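Local coordinates for cellulosome anchoring protein cohesin region (Clostridium thermocellum, PDB 4DH2), which binds a type I dockerin through its cohesin domain, the protein-protein pairing used to assemble and attach cellulosome components in Clostridium thermocellum, at residues T12-L17 with D145-L150; E39-H44 with K105-F110; F49-Y54 with S139-F144. All coordinates share one frame; numbering follows the deposited sequence.

All three contacts lie on the same side of the chain's centre in the cohesin domain. Interactions 1 and 3 have centres about 11 Å apart and occupy neighbouring strands of one sheet: 149-161 pairs with 15-27 in the first, and 129-142 with 48-54 in the third. Interaction 2, about 13 Å from the centre of each, ties the loop after strand 31-39 to the approach to strand 108-117. Along the chain, segments of interactions 2 and 3 alternate, and both contacts fall between the two segments of interaction 1. His44 of interaction 2 hydrogen-bonds to Asp143 of interaction 3. Dockerin is met mainly by interaction 3, by interaction 1 at Leu146, and not by interaction 2.

Interaction 1: T12-L17 with D145-L150; sequences TADYIL and DLKPIL
Lys147 NZ sits between two side chains of the 12-17 segment, forming a salt bridge to Asp14 OD2 at 3.1 Å and a hydrogen bond to Tyr15 OH, also at 3.1 Å. The carboxylate receives it on the anti lone pair of OD2. The lysine chain is bent at chi3 (74°), which turns CE away from an extended course; CE lies 3.8 Å from Tyr15 CE2, oblique to the ring, while Asp14 CB lies over the centre of one ring face. A water joins the backbones nearby, accepting from Asp14 N and donating to Pro148 O. Further along, two backbone bonds bracket Ile16: Leu150 N donates to Tyr15 O, and Leu17 N donates to Leu150 O, each 2.8 Å long. With Ile16 beside Leu150, this is parallel pairing of strands 15-27 and 149-161, the first and last strands of the cohesin domain's beta-sandwich. Ile16 CA adds a CA-H...O contact to Leu150 O at 3.2 Å. On the face bearing Ile16 and Leu150, Ile16 CD1 packs on Leu150 CB, whereas Leu150 CG reaches Ala13 CB at 3.7 Å. Ala13 CB also meets Pro148 CG. Tyr15 CB rests against Ile149 CG1 on the other face, where Ile149 CG2 meets Leu17 CD2, their side chains crossing at about a right angle. Phe141 of strand 129-142 packs against both Ile149 and Leu17, while the Tyr15 ring meets that of His44.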
ATOM      1  N   THR A  12     -15.613  -5.613  -9.690  1.00 18.61           N
ATOM      2  CA  THR A  12     -16.563  -4.671 -10.280  1.00 18.73           C
ATOM      3  C   THR A  12     -16.999  -3.704  -9.174  1.00 22.78           C
ATOM      4  O   THR A  12     -17.236  -4.144  -8.058  1.00 27.99           O
ATOM      5  CB  THR A  12     -17.738  -5.459 -10.870  1.00 23.74           C
ATOM      6  OG1 THR A  12     -17.246  -6.373 -11.872  1.00 24.08           O
ATOM      7  CG2 THR A  12     -18.793  -4.552 -11.491  1.00 20.13           C
ATOM      8  N   ALA A  13     -17.079  -2.403  -9.460  1.00 17.36           N
ATOM      9  CA  ALA A  13     -17.432  -1.418  -8.428  1.00 19.50           C
ATOM     10  C   ALA A  13     -18.005  -0.163  -9.050  1.00 18.78           C
ATOM     11  O   ALA A  13     -18.150  -0.091 -10.279  1.00 19.10           O
ATOM     12  CB  ALA A  13     -16.193  -1.079  -7.609  1.00 18.60           C
ATOM     13  N   ASP A  14     -18.332   0.841  -8.221  1.00 14.27           N
ATOM     14  CA  ASP A  14     -18.969   2.025  -8.741  1.00 12.78           C
ATOM     15  C   ASP A  14     -17.996   3.124  -9.092  1.00 16.44           C
ATOM     16  O   ASP A  14     -18.372   4.110  -9.714  1.00 20.70           O
ATOM     17  CB  ASP A  14     -19.959   2.574  -7.709  1.00 14.46           C
ATOM     18  CG  ASP A  14     -21.113   1.652  -7.473  1.00 21.96           C
ATOM     19  OD1 ASP A  14     -21.306   0.716  -8.267  1.00 20.63           O
ATOM     20  OD2 ASP A  14     -21.851   1.837  -6.485  1.00 19.71           O
ATOM     21  N   TYR A  15     -16.755   2.975  -8.634  1.00 15.69           N
ATOM     22  CA  TYR A  15     -15.744   4.022  -8.788  1.00 13.92           C
ATOM     23  C   TYR A  15     -14.426   3.418  -9.251  1.00 13.45           C
ATOM     24  O   TYR A  15     -14.126   2.244  -9.009  1.00 15.64           O
ATOM     25  CB  TYR A  15     -15.472   4.741  -7.464  1.00 14.60           C
ATOM     26  CG  TYR A  15     -16.755   5.159  -6.782  1.00 18.02           C
ATOM     27  CD1 TYR A  15     -17.554   6.147  -7.319  1.00 23.28           C
ATOM     28  CD2 TYR A  15     -17.168   4.527  -5.641  1.00 18.14           C
ATOM     29  CE1 TYR A  15     -18.768   6.496  -6.690  1.00 24.10           C
ATOM     30  CE2 TYR A  15     -18.342   4.872  -5.011  1.00 20.09           C
ATOM     31  CZ  TYR A  15     -19.132   5.840  -5.531  1.00 24.69           C
ATOM     32  OH  TYR A  15     -20.299   6.151  -4.845  1.00 29.78           O
ATOM     33  N   ILE A  16     -13.620   4.257  -9.868  1.00 16.25           N
ATOM     34  CA  ILE A  16     -12.375   3.809 -10.425  1.00 16.62           C
ATOM     35  C   ILE A  16     -11.332   4.936 -10.450  1.00 16.17           C
ATOM     36  O   ILE A  16     -11.672   6.124 -10.470  1.00 19.91           O
ATOM     37  CB  ILE A  16     -12.661   3.267 -11.869  1.00 22.92           C
ATOM     38  CG1 ILE A  16     -11.485   2.497 -12.427  1.00 25.89           C
ATOM     39  CG2 ILE A  16     -13.056   4.423 -12.793  1.00 29.33           C
ATOM     40  CD1 ILE A  16     -11.933   1.314 -13.334  1.00 28.46           C
ATOM     41  N   LEU A  17     -10.057   4.546 -10.395  1.00 19.73           N
ATOM     42  CA  LEU A  17      -8.935   5.442 -10.677  1.00 19.44           C
ATOM     43  C   LEU A  17      -7.846   4.653 -11.391  1.00 18.59           C
ATOM     44  O   LEU A  17      -7.938   3.428 -11.585  1.00 19.76           O
ATOM     45  CB  LEU A  17      -8.380   6.095  -9.405  1.00 18.98           C
ATOM     46  CG  LEU A  17      -7.930   5.116  -8.316  1.00 23.06           C
ATOM     47  CD1 LEU A  17      -6.566   4.616  -8.553  1.00 31.27           C
ATOM     48  CD2 LEU A  17      -8.030   5.816  -6.954  1.00 30.58           C
ATOM     49  N   ASP A 145     -17.306   5.480   2.845  1.00 17.35           N
ATOM     50  CA  ASP A 145     -18.305   4.487   3.188  1.00 17.20           C
ATOM     51  C   ASP A 145     -17.873   3.046   3.008  1.00 19.64           C
ATOM     52  O   ASP A 145     -18.697   2.133   3.113  1.00 19.53           O
ATOM     53  CB  ASP A 145     -19.586   4.740   2.381  1.00 19.88           C
ATOM     54  CG  ASP A 145     -20.185   6.098   2.675  1.00 23.11           C
ATOM     55  OD1 ASP A 145     -20.406   6.405   3.882  1.00 25.00           O
ATOM     56  OD2 ASP A 145     -20.395   6.882   1.721  1.00 28.39           O
ATOM     57  N   LEU A 146     -16.573   2.855   2.791  1.00 17.28           N
ATOM     58  CA  LEU A 146     -15.949   1.542   2.604  1.00 17.86           C
ATOM     59  C   LEU A 146     -16.366   0.875   1.302  1.00 17.34           C
ATOM     60  O   LEU A 146     -16.171  -0.343   1.122  1.00 19.51           O
ATOM     61  CB  LEU A 146     -16.232   0.590   3.768  1.00 18.67           C
ATOM     62  CG  LEU A 146     -16.012   1.215   5.159  1.00 21.95           C
ATOM     63  CD1 LEU A 146     -16.277   0.199   6.258  1.00 26.80           C
ATOM     64  CD2 LEU A 146     -14.629   1.765   5.257  1.00 20.87           C
ATOM     65  N   LYS A 147     -16.914   1.672   0.399  1.00 16.12           N
ATOM     66  CA  LYS A 147     -17.228   1.165  -0.937  1.00 17.47           C
ATOM     67  C   LYS A 147     -15.925   1.051  -1.715  1.00 17.60           C
ATOM     68  O   LYS A 147     -15.048   1.913  -1.616  1.00 17.73           O
ATOM     69  CB  LYS A 147     -18.173   2.099  -1.679  1.00 20.85           C
ATOM     70  CG  LYS A 147     -19.576   2.169  -1.081  1.00 24.10           C
ATOM     71  CD  LYS A 147     -20.433   3.169  -1.860  1.00 30.29           C
ATOM     72  CE  LYS A 147     -20.861   2.632  -3.233  1.00 47.36           C
ATOM     73  NZ  LYS A 147     -21.776   3.588  -3.929  1.00 45.20           N
ATOM     74  N   PRO A 148     -15.803  -0.013  -2.510  1.00 15.29           N
ATOM     75  CA  PRO A 148     -14.549  -0.185  -3.235  1.00 15.42           C
ATOM     76  C   PRO A 148     -14.390   0.844  -4.329  1.00 15.56           C
ATOM     77  O   PRO A 148     -15.365   1.297  -4.943  1.00 18.09           O
ATOM     78  CB  PRO A 148     -14.663  -1.608  -3.827  1.00 19.84           C
ATOM     79  CG  PRO A 148     -16.098  -1.944  -3.783  1.00 29.00           C
ATOM     80  CD  PRO A 148     -16.684  -1.187  -2.616  1.00 21.94           C
ATOM     81  N   ILE A 149     -13.134   1.200  -4.572  1.00 16.39           N
ATOM     82  CA  ILE A 149     -12.751   2.002  -5.712  1.00 15.18           C
ATOM     83  C   ILE A 149     -11.760   1.125  -6.483  1.00 17.90           C
ATOM     84  O   ILE A 149     -10.771   0.685  -5.916  1.00 17.54           O
ATOM     85  CB  ILE A 149     -12.024   3.289  -5.259  1.00 15.72           C
ATOM     86  CG1 ILE A 149     -12.961   4.197  -4.398  1.00 17.46           C
ATOM     87  CG2 ILE A 149     -11.519   4.027  -6.457  1.00 13.97           C
ATOM     88  CD1 ILE A 149     -12.220   5.368  -3.746  1.00 18.71           C
ATOM     89  N   LEU A 150     -12.054   0.788  -7.732  1.00 15.95           N
ATOM     90  CA  LEU A 150     -11.113  -0.012  -8.499  1.00 15.71           C
ATOM     91  C   LEU A 150      -9.892   0.790  -8.915  1.00 14.99           C
ATOM     92  O   LEU A 150      -9.987   1.966  -9.227  1.00 19.44           O
ATOM     93  CB  LEU A 150     -11.787  -0.535  -9.764  1.00 17.29           C
ATOM     94  CG  LEU A 150     -13.065  -1.300  -9.496  1.00 19.88           C
ATOM     95  CD1 LEU A 150     -13.702  -1.707 -10.825  1.00 22.74           C
ATOM     96  CD2 LEU A 150     -12.782  -2.504  -8.657  1.00 23.87           C
TER
HETATM   97  O   HOH W   1     -18.065   0.895  -5.347  1.00 16.65           O

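Interaction 2: E39-H44 with K105-F110; sequences ENVPSH and KTDGVF
Asp107 uses both carboxylate oxygens to hold consecutive amides of the 39-44 segment. OD2 accepts from Asn40 N at 2.8 Å, the donor lying 46° out of the carboxylate plane, and OD1 accepts from Val41 N at 2.9 Å on its syn side, 26° out of the plane. A water lies within hydrogen-bonding distance of Val41 O and Lys105 O and can bridge the two backbones. Residues 39-44 and 105-107 run nearly antiparallel, yet no beta bridge forms between them: a side chain, with a water beside it, joins the loop leaving strand 31-39 to the loop entering strand 108-117 of the cohesin sandwich. Val41 is the apolar centre of the contact. Its CG2 approaches Asp107 OD1 at 3.4 Å and Thr106 O at 3.6 Å; that carbonyl oxygen is buried by the contact and has no partner in the model. Val41 CG1 rests on the Lys105 backbone, 3.8 Å from Lys105 C. The extended lysine chain passes Ser43 O, with CG at 3.4 Å, and leaves CE 3.8 Å from His44 O. Beyond the contact, His44 NE2 hydrogen-bonds to Asp143 OD2, and Asn40 ND2 to Asp18 OD2.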
ATOM      1  N   GLU A  39      -4.287   8.935 -11.177  1.00 21.69           N
ATOM      2  CA  GLU A  39      -5.022   9.780 -12.107  0.57 25.45           C
ATOM      3  C   GLU A  39      -6.490   9.389 -12.086  1.00 26.76           C
ATOM      4  O   GLU A  39      -6.822   8.234 -11.805  1.00 21.90           O
ATOM      5  CB  GLU A  39      -4.459   9.635 -13.528  0.57 25.95           C
ATOM      6  CG  GLU A  39      -3.061  10.225 -13.724  0.57 29.61           C
ATOM      7  CD  GLU A  39      -2.520  10.031 -15.140  0.57 30.31           C
ATOM      8  OE1 GLU A  39      -3.183   9.365 -15.968  0.57 29.58           O
ATOM      9  OE2 GLU A  39      -1.417  10.540 -15.419  0.57 30.85           O
ATOM     10  N   ASN A  40      -7.356  10.350 -12.384  1.00 24.33           N
ATOM     11  CA  ASN A  40      -8.799  10.129 -12.360  1.00 25.97           C
ATOM     12  C   ASN A  40      -9.286   9.691 -10.977  1.00 23.87           C
ATOM     13  O   ASN A  40     -10.132   8.808 -10.852  1.00 24.70           O
ATOM     14  CB  ASN A  40      -9.167   9.108 -13.421  1.00 24.88           C
ATOM     15  CG  ASN A  40      -8.745   9.568 -14.798  1.00 26.50           C
ATOM     16  OD1 ASN A  40      -9.069  10.690 -15.190  1.00 31.01           O
ATOM     17  ND2 ASN A  40      -7.969   8.755 -15.495  1.00 29.97           N
ATOM     18  N   VAL A  41      -8.732  10.309  -9.947  1.00 23.07           N
ATOM     19  CA  VAL A  41      -9.185  10.061  -8.588  1.00 19.25           C
ATOM     20  C   VAL A  41     -10.648  10.499  -8.443  1.00 21.34           C
ATOM     21  O   VAL A  41     -10.993  11.616  -8.820  1.00 24.86           O
ATOM     22  CB  VAL A  41      -8.304  10.813  -7.574  1.00 20.60           C
ATOM     23  CG1 VAL A  41      -8.853  10.653  -6.151  1.00 19.82           C
ATOM     24  CG2 VAL A  41      -6.845  10.327  -7.676  1.00 21.71           C
ATOM     25  N   PRO A  42     -11.500   9.630  -7.878  1.00 20.54           N
ATOM     26  CA  PRO A  42     -12.880  10.082  -7.639  1.00 26.02           C
ATOM     27  C   PRO A  42     -12.909  11.332  -6.785  1.00 22.57           C
ATOM     28  O   PRO A  42     -12.274  11.399  -5.725  1.00 20.78           O
ATOM     29  CB  PRO A  42     -13.533   8.907  -6.906  1.00 21.21           C
ATOM     30  CG  PRO A  42     -12.704   7.666  -7.372  1.00 22.65           C
ATOM     31  CD  PRO A  42     -11.287   8.223  -7.491  1.00 22.89           C
ATOM     32  N   SER A  43     -13.690  12.316  -7.210  1.00 24.02           N
ATOM     33  CA  SER A  43     -13.751  13.560  -6.469  1.00 25.35           C
ATOM     34  C   SER A  43     -14.336  13.383  -5.084  1.00 22.16           C
ATOM     35  O   SER A  43     -14.083  14.198  -4.208  1.00 25.33           O
ATOM     36  CB  SER A  43     -14.559  14.597  -7.260  1.00 39.96           C
ATOM     37  OG  SER A  43     -15.883  14.163  -7.418  1.00 41.61           O
ATOM     38  N   HIS A  44     -15.125  12.339  -4.854  1.00 24.31           N
ATOM     39  CA  HIS A  44     -15.663  12.163  -3.508  1.00 25.54           C
ATOM     40  C   HIS A  44     -14.664  11.558  -2.527  1.00 28.21           C
ATOM     41  O   HIS A  44     -14.894  11.575  -1.315  1.00 24.60           O
ATOM     42  CB  HIS A  44     -17.004  11.430  -3.496  1.00 25.52           C
ATOM     43  CG  HIS A  44     -16.925   9.934  -3.555  1.00 22.99           C
ATOM     44  ND1 HIS A  44     -16.685   9.248  -4.722  1.00 27.45           N
ATOM     45  CD2 HIS A  44     -17.191   8.996  -2.613  1.00 24.17           C
ATOM     46  CE1 HIS A  44     -16.746   7.946  -4.483  1.00 23.25           C
ATOM     47  NE2 HIS A  44     -17.053   7.768  -3.211  1.00 22.68           N
ATOM     48  N   LYS A 105      -8.575  13.391  -2.949  1.00 22.63           N
ATOM     49  CA  LYS A 105      -9.557  13.783  -3.972  1.00 22.03           C
ATOM     50  C   LYS A 105      -8.915  14.356  -5.222  1.00 28.78           C
ATOM     51  O   LYS A 105      -9.616  14.751  -6.159  1.00 32.27           O
ATOM     52  CB  LYS A 105     -10.512  14.845  -3.415  1.00 25.96           C
ATOM     53  CG  LYS A 105     -11.342  14.359  -2.247  1.00 25.98           C
ATOM     54  CD  LYS A 105     -12.208  15.495  -1.692  1.00 30.63           C
ATOM     55  CE  LYS A 105     -13.222  14.965  -0.718  1.00 30.75           C
ATOM     56  NZ  LYS A 105     -14.023  16.071  -0.065  1.00 38.20           N
ATOM     57  N   THR A 106      -7.585  14.397  -5.226  1.00 20.43           N
ATOM     58  CA  THR A 106      -6.805  15.085  -6.245  1.00 27.54           C
ATOM     59  C   THR A 106      -5.832  14.160  -6.978  1.00 27.45           C
ATOM     60  O   THR A 106      -5.211  13.309  -6.353  1.00 24.69           O
ATOM     61  CB  THR A 106      -5.983  16.176  -5.563  1.00 29.38           C
ATOM     62  OG1 THR A 106      -6.878  17.070  -4.894  1.00 34.18           O
ATOM     63  CG2 THR A 106      -5.152  16.949  -6.587  1.00 36.93           C
ATOM     64  N   ASP A 107      -5.681  14.346  -8.294  1.00 20.57           N
ATOM     65  CA  ASP A 107      -4.734  13.568  -9.086  1.00 22.71           C
ATOM     66  C   ASP A 107      -3.313  14.046  -8.831  1.00 26.33           C
ATOM     67  O   ASP A 107      -3.084  15.221  -8.566  1.00 26.55           O
ATOM     68  CB  ASP A 107      -5.001  13.733 -10.574  1.00 23.66           C
ATOM     69  CG  ASP A 107      -6.276  13.096 -11.019  1.00 30.47           C
ATOM     70  OD1 ASP A 107      -7.022  12.631 -10.140  1.00 29.50           O
ATOM     71  OD2 ASP A 107      -6.536  13.068 -12.249  1.00 30.58           O
ATOM     72  N   GLY A 108      -2.350  13.157  -8.976  1.00 25.84           N
ATOM     73  CA  GLY A 108      -0.963  13.547  -8.806  1.00 30.99           C
ATOM     74  C   GLY A 108      -0.102  12.459  -8.212  1.00 25.95           C
ATOM     75  O   GLY A 108      -0.445  11.266  -8.240  1.00 22.53           O
ATOM     76  N   VAL A 109       1.044  12.864  -7.678  1.00 23.12           N
ATOM     77  CA  VAL A 109       1.999  11.901  -7.161  1.00 24.34           C
ATOM     78  C   VAL A 109       1.589  11.454  -5.764  1.00 23.42           C
ATOM     79  O   VAL A 109       1.381  12.286  -4.875  1.00 27.72           O
ATOM     80  CB  VAL A 109       3.423  12.510  -7.112  1.00 25.72           C
ATOM     81  CG1 VAL A 109       4.375  11.579  -6.392  1.00 27.63           C
ATOM     82  CG2 VAL A 109       3.892  12.818  -8.524  1.00 29.03           C
ATOM     83  N   PHE A 110       1.435  10.138  -5.577  1.00 22.95           N
ATOM     84  CA  PHE A 110       1.086   9.601  -4.261  1.00 20.71           C
ATOM     85  C   PHE A 110       2.304   9.116  -3.484  1.00 25.05           C
ATOM     86  O   PHE A 110       2.257   9.009  -2.251  1.00 22.21           O
ATOM     87  CB  PHE A 110       0.022   8.483  -4.357  1.00 20.82           C
ATOM     88  CG  PHE A 110       0.559   7.128  -4.782  1.00 19.38           C
ATOM     89  CD1 PHE A 110       1.013   6.213  -3.847  1.00 20.78           C
ATOM     90  CD2 PHE A 110       0.533   6.752  -6.114  1.00 17.64           C
ATOM     91  CE1 PHE A 110       1.440   4.951  -4.240  1.00 25.24           C
ATOM     92  CE2 PHE A 110       0.948   5.510  -6.509  1.00 21.06           C
ATOM     93  CZ  PHE A 110       1.418   4.604  -5.570  1.00 21.99           C
TER
HETATM   94  O   HOH W   2      -9.913  14.042  -8.932  1.00 42.89           O

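Interaction 3: F49-Y54 with S139-F144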
ATOM      1  N   PHE A  49      -6.069   3.203   1.154  1.00 16.30           N
ATOM      2  CA  PHE A  49      -5.585   2.281   0.132  1.00 17.60           C
ATOM      3  C   PHE A  49      -4.403   1.519   0.623  1.00 16.89           C
ATOM      4  O   PHE A  49      -3.683   1.959   1.525  1.00 15.55           O
ATOM      5  CB  PHE A  49      -5.270   2.994  -1.193  1.00 16.21           C
ATOM      6  CG  PHE A  49      -4.029   3.888  -1.166  1.00 17.96           C
ATOM      7  CD1 PHE A  49      -2.754   3.360  -1.280  1.00 18.40           C
ATOM      8  CD2 PHE A  49      -4.168   5.259  -1.055  1.00 17.58           C
ATOM      9  CE1 PHE A  49      -1.656   4.191  -1.294  1.00 19.11           C
ATOM     10  CE2 PHE A  49      -3.088   6.087  -1.057  1.00 14.30           C
ATOM     11  CZ  PHE A  49      -1.817   5.555  -1.174  1.00 16.56           C
ATOM     12  N   ASN A  50      -4.203   0.348   0.026  1.00 14.60           N
ATOM     13  CA  ASN A  50      -3.109  -0.539   0.376  1.00 16.12           C
ATOM     14  C   ASN A  50      -2.684  -1.106  -0.970  1.00 15.68           C
ATOM     15  O   ASN A  50      -3.517  -1.681  -1.702  1.00 16.18           O
ATOM     16  CB  ASN A  50      -3.685  -1.561   1.349  1.00 15.04           C
ATOM     17  CG  ASN A  50      -2.699  -2.594   1.887  1.00 17.47           C
ATOM     18  OD1 ASN A  50      -3.145  -3.687   2.216  1.00 19.55           O
ATOM     19  ND2 ASN A  50      -1.408  -2.272   2.024  1.00 17.21           N
ATOM     20  N   LEU A  51      -1.408  -0.899  -1.307  1.00 17.83           N
ATOM     21  CA  LEU A  51      -0.894  -1.182  -2.652  1.00 20.84           C
ATOM     22  C   LEU A  51       0.521  -1.756  -2.498  1.00 17.93           C
ATOM     23  O   LEU A  51       1.274  -1.261  -1.645  1.00 19.17           O
ATOM     24  CB  LEU A  51      -0.854   0.151  -3.425  1.00 25.16           C
ATOM     25  CG  LEU A  51      -0.275   0.231  -4.826  1.00 33.23           C
ATOM     26  CD1 LEU A  51      -0.977  -0.745  -5.690  1.00 42.11           C
ATOM     27  CD2 LEU A  51      -0.518   1.627  -5.323  1.00 42.52           C
ATOM     28  N   SER A  52       0.868  -2.776  -3.291  1.00 20.12           N
ATOM     29  CA  SER A  52       2.239  -3.340  -3.333  1.00 21.32           C
ATOM     30  C   SER A  52       2.846  -3.151  -4.713  1.00 14.76           C
ATOM     31  O   SER A  52       2.143  -3.317  -5.754  1.00 17.30           O
ATOM     32  CB  SER A  52       2.214  -4.868  -3.089  1.00 23.39           C
ATOM     33  OG  SER A  52       1.846  -5.157  -1.760  1.00 41.91           O
ATOM     34  N   LEU A  53       4.147  -2.887  -4.717  1.00 20.65           N
ATOM     35  CA  LEU A  53       4.959  -2.877  -5.935  1.00 19.25           C
ATOM     36  C   LEU A  53       6.109  -3.836  -5.770  1.00 22.67           C
ATOM     37  O   LEU A  53       6.593  -4.053  -4.651  1.00 20.61           O
ATOM     38  CB  LEU A  53       5.570  -1.485  -6.132  1.00 19.33           C
ATOM     39  CG  LEU A  53       4.675  -0.292  -6.378  1.00 41.36           C
ATOM     40  CD1 LEU A  53       5.565   0.930  -6.577  1.00 44.41           C
ATOM     41  CD2 LEU A  53       3.803  -0.513  -7.575  1.00 45.84           C
ATOM     42  N   TYR A  54       6.595  -4.382  -6.885  1.00 21.86           N
ATOM     43  CA  TYR A  54       7.777  -5.212  -6.847  1.00 20.12           C
ATOM     44  C   TYR A  54       8.821  -4.610  -7.761  1.00 17.43           C
ATOM     45  O   TYR A  54       8.476  -3.991  -8.770  1.00 20.30           O
ATOM     46  CB  TYR A  54       7.473  -6.586  -7.369  1.00 22.90           C
ATOM     47  CG  TYR A  54       6.528  -7.339  -6.497  1.00 23.65           C
ATOM     48  CD1 TYR A  54       6.993  -8.042  -5.404  1.00 27.18           C
ATOM     49  CD2 TYR A  54       5.166  -7.306  -6.747  1.00 27.64           C
ATOM     50  CE1 TYR A  54       6.129  -8.745  -4.595  1.00 34.88           C
ATOM     51  CE2 TYR A  54       4.295  -8.017  -5.951  1.00 32.81           C
ATOM     52  CZ  TYR A  54       4.790  -8.724  -4.874  1.00 27.93           C
ATOM     53  OH  TYR A  54       3.927  -9.432  -4.063  1.00 40.36           O
ATOM     54  N   SER A 139      -3.817  -4.607  -4.536  1.00 19.43           N
ATOM     55  CA  SER A 139      -4.184  -3.235  -4.589  1.00 17.68           C
ATOM     56  C   SER A 139      -5.625  -3.192  -4.116  1.00 18.12           C
ATOM     57  O   SER A 139      -6.499  -3.831  -4.703  1.00 20.43           O
ATOM     58  CB  SER A 139      -4.100  -2.745  -6.029  1.00 23.24           C
ATOM     59  OG  SER A 139      -4.737  -1.512  -6.201  1.00 43.53           O
ATOM     60  N   ASN A 140      -5.860  -2.411  -3.075  1.00 15.69           N
ATOM     61  CA  ASN A 140      -7.181  -2.275  -2.484  1.00 15.40           C
ATOM     62  C   ASN A 140      -7.404  -0.804  -2.127  1.00 17.72           C
ATOM     63  O   ASN A 140      -6.559  -0.210  -1.448  1.00 15.05           O
ATOM     64  CB  ASN A 140      -7.276  -3.073  -1.192  1.00 21.51           C
ATOM     65  CG  ASN A 140      -7.408  -4.548  -1.421  1.00 37.37           C
ATOM     66  OD1 ASN A 140      -8.284  -5.003  -2.171  1.00 52.49           O
ATOM     67  ND2 ASN A 140      -6.556  -5.323  -0.755  1.00 38.94           N
ATOM     68  N   PHE A 141      -8.510  -0.223  -2.597  1.00 13.68           N
ATOM     69  CA  PHE A 141      -8.848   1.173  -2.300  1.00 15.18           C
ATOM     70  C   PHE A 141     -10.304   1.226  -1.867  1.00 20.16           C
ATOM     71  O   PHE A 141     -11.127   0.469  -2.371  1.00 15.63           O
ATOM     72  CB  PHE A 141      -8.757   2.055  -3.546  1.00 12.22           C
ATOM     73  CG  PHE A 141      -7.369   2.297  -4.067  1.00 13.90           C
ATOM     74  CD1 PHE A 141      -6.836   3.569  -4.099  1.00 18.98           C
ATOM     75  CD2 PHE A 141      -6.622   1.259  -4.580  1.00 16.97           C
ATOM     76  CE1 PHE A 141      -5.587   3.796  -4.577  1.00 18.22           C
ATOM     77  CE2 PHE A 141      -5.366   1.497  -5.094  1.00 17.42           C
ATOM     78  CZ  PHE A 141      -4.845   2.747  -5.081  1.00 14.74           C
ATOM     79  N   CYS A 142     -10.652   2.152  -0.987  1.00 16.92           N
ATOM     80  CA  CYS A 142     -12.053   2.357  -0.664  1.00 15.76           C
ATOM     81  C   CYS A 142     -12.359   3.816  -0.352  1.00 12.91           C
ATOM     82  O   CYS A 142     -11.444   4.636  -0.103  1.00 14.14           O
ATOM     83  CB  CYS A 142     -12.516   1.467   0.480  1.00 13.60           C
ATOM     84  SG  CYS A 142     -11.876   1.952   2.154  1.00 17.89           S
ATOM     85  N   ASP A 143     -13.657   4.136  -0.376  1.00 16.08           N
ATOM     86  CA  ASP A 143     -14.113   5.465  -0.026  1.00 18.54           C
ATOM     87  C   ASP A 143     -14.517   5.531   1.438  1.00 15.72           C
ATOM     88  O   ASP A 143     -14.342   4.560   2.180  1.00 15.41           O
ATOM     89  CB  ASP A 143     -15.216   5.986  -0.954  1.00 17.54           C
ATOM     90  CG  ASP A 143     -16.544   5.325  -0.773  1.00 20.19           C
ATOM     91  OD1 ASP A 143     -16.768   4.563   0.190  1.00 19.01           O
ATOM     92  OD2 ASP A 143     -17.422   5.644  -1.631  1.00 19.87           O
ATOM     93  N   PHE A 144     -15.014   6.693   1.832  1.00 17.30           N
ATOM     94  CA  PHE A 144     -15.384   6.919   3.235  1.00 17.52           C
ATOM     95  C   PHE A 144     -16.399   5.898   3.734  1.00 19.28           C
ATOM     96  O   PHE A 144     -16.348   5.451   4.898  1.00 18.80           O
ATOM     97  CB  PHE A 144     -15.949   8.310   3.430  1.00 19.58           C
ATOM     98  CG  PHE A 144     -16.328   8.568   4.847  1.00 15.77           C
ATOM     99  CD1 PHE A 144     -15.369   8.942   5.751  1.00 16.52           C
ATOM    100  CD2 PHE A 144     -17.635   8.410   5.267  1.00 23.44           C
ATOM    101  CE1 PHE A 144     -15.711   9.180   7.076  1.00 18.50           C
ATOM    102  CE2 PHE A 144     -17.976   8.640   6.574  1.00 25.78           C
ATOM    103  CZ  PHE A 144     -17.008   9.023   7.475  1.00 21.01           C
TER
HETATM  104  O   HOH W   3      -5.788  -4.430   1.932  1.00 22.09           O
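Asn50 and Asn140 form an antiparallel hydrogen-bonded pair in which each backbone satisfies the other. Asn50 N donates to Asn140 O at 2.8 Å, and Asn140 N returns a bond of the same length to Asn50 O. Each oxygen also takes a CA-H...O contact, Asn140 O from Phe49 CA and Asn50 O from Ser139 CA. The two side chains project from the same face of the sheet, linked by a water that donates to Asn50 OD1 at 2.8 Å and accepts from Asn140 ND2 at 2.9 Å. The amide ND2 of Asn50 is satisfied elsewhere, by Phe91 O of strand 88-94 and by Leu64 O of the dockerin chain. Ile18 of the dockerin packs on Asn50, Asn140 and Cys142, placing this face in the cohesin-dockerin interface. Phe49, Leu51, Ser139 and Phe141 point to the other face. Phe49 CB makes a CH-pi contact over one face of the Phe141 ring, 3.5 Å from its centroid. A chi1 of 71° sets Phe49 CG between its backbone N and carbonyl carbon, 3.8 Å from Phe141 CE1. The two rings are near parallel, at 20°, but slid apart with little overlap. Ser139 OG lies in plane at the edge of the Phe141 ring, and Leu51 CD1 meets Ser139 CB at 3.7 Å. Phe38 of strand 31-39 meets both phenylalanine rings. Within the sheet, strand 48-54 runs between 129-142 and 88-94, and the far side of 129-142 is paired with strand 149-161.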